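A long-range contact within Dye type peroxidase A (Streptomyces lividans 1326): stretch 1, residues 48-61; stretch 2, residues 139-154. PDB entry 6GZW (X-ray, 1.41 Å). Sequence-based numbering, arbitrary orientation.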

# COMPACT_ATOMS: atom_id res chain seq x y z
N ALA A 48 23.93 9.62 18.25
CA ALA A 48 23.64 10.69 17.30
C ALA A 48 22.50 10.33 16.32
O ALA A 48 21.69 11.19 15.98
CB ALA A 48 24.89 11.08 16.53
N LEU A 49 22.43 9.06 15.91
CA LEU A 49 21.38 8.60 15.01
C LEU A 49 20.00 8.65 15.68
O LEU A 49 19.05 9.14 15.09
CB LEU A 49 21.69 7.19 14.51
CG LEU A 49 20.58 6.48 13.70
CD1 LEU A 49 20.26 7.28 12.46
CD2 LEU A 49 21.07 5.12 13.27
N LEU A 50 19.91 8.16 16.91
CA LEU A 50 18.64 8.22 17.63
C LEU A 50 18.23 9.67 17.92
O LEU A 50 17.05 9.98 17.91
CB LEU A 50 18.67 7.38 18.92
CG LEU A 50 18.23 5.91 18.83
CD1 LEU A 50 16.74 5.78 18.57
CD2 LEU A 50 19.04 5.16 17.78
N ARG A 51 19.19 10.57 18.16
CA ARG A 51 18.87 12.01 18.23
C ARG A 51 18.23 12.54 16.94
O ARG A 51 17.19 13.21 16.97
CB ARG A 51 20.10 12.88 18.58
CG ARG A 51 20.30 13.08 20.07
CD ARG A 51 21.34 14.16 20.45
NE ARG A 51 22.72 13.91 19.96
CZ ARG A 51 23.58 12.96 20.38
NH1 ARG A 51 23.26 12.07 21.32
NH2 ARG A 51 24.80 12.89 19.83
N ARG A 52 18.87 12.25 15.80
CA ARG A 52 18.35 12.66 14.50
C ARG A 52 16.96 12.08 14.31
O ARG A 52 16.01 12.79 13.97
CB ARG A 52 19.23 12.18 13.33
CG ARG A 52 20.47 13.01 13.09
CD ARG A 52 21.10 12.74 11.73
NE ARG A 52 21.56 11.36 11.45
CZ ARG A 52 22.65 10.78 11.95
NH1 ARG A 52 23.44 11.39 12.86
NH2 ARG A 52 22.97 9.57 11.55
N TRP A 53 16.86 10.77 14.51
CA TRP A 53 15.61 10.08 14.26
C TRP A 53 14.49 10.62 15.14
O TRP A 53 13.38 10.80 14.67
CB TRP A 53 15.75 8.57 14.51
CG TRP A 53 16.25 7.77 13.38
CD1 TRP A 53 16.40 8.16 12.07
CD2 TRP A 53 16.59 6.39 13.42
NE1 TRP A 53 16.85 7.10 11.31
CE2 TRP A 53 16.98 6.00 12.11
CE3 TRP A 53 16.65 5.44 14.44
CZ2 TRP A 53 17.38 4.71 11.80
CZ3 TRP A 53 17.06 4.16 14.13
CH2 TRP A 53 17.38 3.80 12.82
N SER A 54 14.80 10.87 16.41
CA SER A 54 13.80 11.41 17.34
C SER A 54 13.32 12.80 16.95
O SER A 54 12.16 13.09 17.02
CB SER A 54 14.33 11.41 18.77
OG SER A 54 14.68 10.11 19.23
N ASP A 55 14.24 13.67 16.51
CA ASP A 55 13.86 14.99 16.03
C ASP A 55 13.00 14.94 14.76
O ASP A 55 12.01 15.65 14.64
CB ASP A 55 15.14 15.82 15.81
CG ASP A 55 14.84 17.26 15.40
OD1 ASP A 55 14.32 18.02 16.23
OD2 ASP A 55 15.13 17.63 14.24
N THR A 56 13.35 14.04 13.84
CA THR A 56 12.55 13.79 12.63
C THR A 56 11.16 13.29 13.03
O THR A 56 10.17 13.80 12.53
CB THR A 56 13.30 12.82 11.69
OG1 THR A 56 14.49 13.47 11.25
CG2 THR A 56 12.46 12.38 10.46
N ALA A 57 11.09 12.31 13.91
CA ALA A 57 9.80 11.81 14.34
C ALA A 57 8.92 12.91 14.96
O ALA A 57 7.75 13.04 14.64
CB ALA A 57 9.96 10.67 15.33
N ARG A 58 9.51 13.70 15.88
CA ARG A 58 8.80 14.78 16.54
C ARG A 58 8.20 15.75 15.54
O ARG A 58 7.00 16.06 15.58
CB ARG A 58 9.74 15.52 17.51
CG ARG A 58 9.04 16.45 18.50
CD ARG A 58 9.00 17.90 18.07
NE ARG A 58 10.32 18.41 17.68
CZ ARG A 58 10.52 19.52 16.99
NH1 ARG A 58 9.49 20.29 16.61
NH2 ARG A 58 11.75 19.84 16.64
N ARG A 59 9.01 16.22 14.58
CA ARG A 59 8.49 17.16 13.59
C ARG A 59 7.40 16.54 12.75
O ARG A 59 6.32 17.13 12.57
CB ARG A 59 9.60 17.64 12.65
CG ARG A 59 10.67 18.52 13.30
CD ARG A 59 11.92 18.69 12.41
NE ARG A 59 13.03 19.28 13.17
CZ ARG A 59 13.16 20.59 13.45
NH1 ARG A 59 12.32 21.51 12.99
NH2 ARG A 59 14.18 20.97 14.22
N LEU A 60 7.70 15.37 12.19
CA LEU A 60 6.78 14.77 11.23
C LEU A 60 5.46 14.36 11.87
O LEU A 60 4.40 14.53 11.27
CB LEU A 60 7.43 13.59 10.50
CG LEU A 60 8.18 13.98 9.22
CD1 LEU A 60 9.20 15.10 9.39
CD2 LEU A 60 8.84 12.74 8.67
N MET A 61 5.51 13.87 13.11
CA MET A 61 4.27 13.51 13.82
C MET A 61 3.38 14.73 14.12
O MET A 61 2.17 14.61 14.29
CB MET A 61 4.55 12.72 15.10
CG MET A 61 5.03 11.30 14.83
SD MET A 61 5.32 10.38 16.34
CE MET A 61 3.70 10.52 17.08
N PHE A 139 5.06 7.45 3.50
CA PHE A 139 6.26 7.30 2.68
C PHE A 139 7.30 8.38 3.01
O PHE A 139 8.49 8.12 3.19
CB PHE A 139 5.97 7.35 1.19
CG PHE A 139 7.21 7.15 0.37
CD1 PHE A 139 7.71 5.88 0.16
CD2 PHE A 139 7.96 8.24 -0.08
CE1 PHE A 139 8.92 5.67 -0.49
CE2 PHE A 139 9.16 8.04 -0.73
CZ PHE A 139 9.64 6.77 -0.98
N HIS A 140 6.81 9.60 3.12
CA HIS A 140 7.67 10.73 3.47
C HIS A 140 8.41 10.45 4.78
O HIS A 140 9.60 10.71 4.87
CB HIS A 140 6.83 11.99 3.57
CG HIS A 140 7.53 13.19 4.14
ND1 HIS A 140 7.33 13.62 5.43
CD2 HIS A 140 8.35 14.10 3.56
CE1 HIS A 140 8.04 14.72 5.63
NE2 HIS A 140 8.67 15.03 4.51
N ALA A 141 7.73 9.89 5.78
CA ALA A 141 8.39 9.52 7.02
C ALA A 141 9.40 8.37 6.87
O ALA A 141 10.52 8.42 7.39
CB ALA A 141 7.36 9.19 8.08
N LEU A 142 9.03 7.33 6.13
CA LEU A 142 9.98 6.24 5.84
C LEU A 142 11.26 6.76 5.20
O LEU A 142 12.38 6.43 5.60
CB LEU A 142 9.35 5.20 4.92
CG LEU A 142 10.28 4.10 4.38
CD1 LEU A 142 10.90 3.24 5.47
CD2 LEU A 142 9.55 3.25 3.36
N ARG A 143 11.09 7.57 4.18
CA ARG A 143 12.22 8.10 3.45
C ARG A 143 13.07 9.01 4.33
O ARG A 143 14.31 8.97 4.28
CB ARG A 143 11.70 8.83 2.21
CG ARG A 143 12.77 9.41 1.28
CD ARG A 143 13.79 8.38 0.81
NE ARG A 143 14.73 8.95 -0.17
CZ ARG A 143 15.76 8.32 -0.73
NH1 ARG A 143 16.07 7.07 -0.42
NH2 ARG A 143 16.50 8.96 -1.62
N ALA A 144 12.43 9.82 5.18
CA ALA A 144 13.18 10.72 6.05
C ALA A 144 13.98 9.96 7.10
O ALA A 144 15.16 10.27 7.34
CB ALA A 144 12.26 11.73 6.68
N ILE A 145 13.36 8.95 7.70
CA ILE A 145 14.05 8.11 8.67
C ILE A 145 15.19 7.37 7.98
O ILE A 145 16.33 7.34 8.47
CB ILE A 145 13.03 7.16 9.33
CG1 ILE A 145 12.09 7.97 10.26
CG2 ILE A 145 13.68 5.97 10.03
CD1 ILE A 145 12.75 8.56 11.49
N GLN A 146 14.93 6.80 6.80
CA GLN A 146 15.99 6.08 6.11
C GLN A 146 17.17 6.96 5.70
O GLN A 146 18.31 6.53 5.82
CB GLN A 146 15.42 5.31 4.92
CG GLN A 146 16.45 4.61 4.02
CD GLN A 146 16.67 5.36 2.73
OE1 GLN A 146 15.77 6.05 2.24
NE2 GLN A 146 17.86 5.25 2.17
N ARG A 147 16.89 8.17 5.24
CA ARG A 147 17.92 9.14 4.90
C ARG A 147 18.68 9.70 6.11
O ARG A 147 19.86 10.08 5.97
CB ARG A 147 17.32 10.27 4.06
CG ARG A 147 16.90 9.83 2.68
CD ARG A 147 18.07 9.80 1.73
NE ARG A 147 18.41 11.14 1.27
CZ ARG A 147 19.43 11.40 0.45
NH1 ARG A 147 20.22 10.42 0.00
NH2 ARG A 147 19.66 12.66 0.06
N ASP A 148 18.04 9.76 7.28
CA ASP A 148 18.77 10.08 8.53
C ASP A 148 19.84 9.06 8.89
O ASP A 148 20.83 9.41 9.57
CB ASP A 148 17.84 10.14 9.74
CG ASP A 148 17.07 11.41 9.86
OD1 ASP A 148 17.38 12.43 9.22
OD2 ASP A 148 16.11 11.40 10.66
N ALA A 149 19.65 7.81 8.49
CA ALA A 149 20.65 6.75 8.77
C ALA A 149 22.03 7.10 8.18
O ALA A 149 23.04 6.84 8.80
CB ALA A 149 20.18 5.40 8.28
N GLY A 150 22.04 7.73 7.01
CA GLY A 150 23.28 8.19 6.39
C GLY A 150 24.38 7.14 6.37
O GLY A 150 24.13 5.97 6.08
N ALA A 151 25.59 7.55 6.75
CA ALA A 151 26.74 6.65 6.86
C ALA A 151 26.73 5.75 8.11
O ALA A 151 27.55 4.83 8.21
CB ALA A 151 28.05 7.47 6.81
N ALA A 152 25.83 6.01 9.06
CA ALA A 152 25.79 5.27 10.32
C ALA A 152 25.15 3.89 10.22
O ALA A 152 25.48 3.02 11.02
CB ALA A 152 25.08 6.08 11.39
N ALA A 153 24.23 3.69 9.29
CA ALA A 153 23.52 2.41 9.20
C ALA A 153 23.01 2.17 7.80
O ALA A 153 22.91 3.13 7.02
CB ALA A 153 22.38 2.38 10.20
N ARG A 154 22.79 0.90 7.47
CA ARG A 154 22.25 0.49 6.16
C ARG A 154 20.90 -0.17 6.43
O ARG A 154 20.69 -0.75 7.52
CB ARG A 154 23.18 -0.50 5.40
CG ARG A 154 23.38 -1.87 6.03
CD ARG A 154 24.24 -2.82 5.22
NE ARG A 154 23.59 -3.08 3.92
CZ ARG A 154 22.70 -4.04 3.65
NH1 ARG A 154 22.31 -4.94 4.55
NH2 ARG A 154 22.16 -4.09 2.43

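Residues 48-61 belong to one helix, and stretch 2 begins within another; both helices start earlier in the chain. The two run nearly antiparallel, with 160° between their N-to-C directions, and their axes come within 9.5 Å. As stretch 1 advances, its partners therefore step backward, from Ala149 opposite Leu49 to Ala141 opposite Leu60. The contact buries 580 Å² in total.

Leu49 points toward stretch 2 and packs against Ala149 and Ala153. Its CD1 lies 3.7 Å from Ala149 CA, and its CD2 lies 4.3 Å from Ala153 CB.

Arg52 comes next. Its guanidinium grips one backbone carbonyl with two hydrogen bonds, NE to Asp148 O at 2.8 Å and NH2 to Asp148 O at 2.9 Å. The charged group meets this carbonyl edge-on, as two N-H donors sharing one acceptor should. Ala152 CB sits at the same edge, 4.1 Å from Arg52 NH2.

Trp53 starts sideways, but its ring reaches across. The indole NE1 donates a hydrogen bond to Ile145 O at 2.9 Å. The backbone bond from Ala149 N to that same Ile145 O is weak, at 3.4 Å. The Ile145 side chain also serves the ring: CG2 lies over one face, 4.0 Å from the centroid of the five-membered ring, in a CH-pi contact. Ile145 CD1 adds an apolar contact of 3.7 Å to Trp53 CD1.

Thr56 uses both of its branches. Its OG1 donates a short hydrogen bond to Asp148 OD2, at 2.7 Å. Its methyl CG2 packs 3.8 Å from Ala144 CB. Asp148 thus accepts through its backbone from Arg52 and through its carboxylate from Thr56.

Leu60 closes the contact with apolar packing. Its CD2 reaches Ala141 CB at 3.9 Å and Ala144 CB at 4.1 Å. Its CG lies 3.7 Å from His140 CE1.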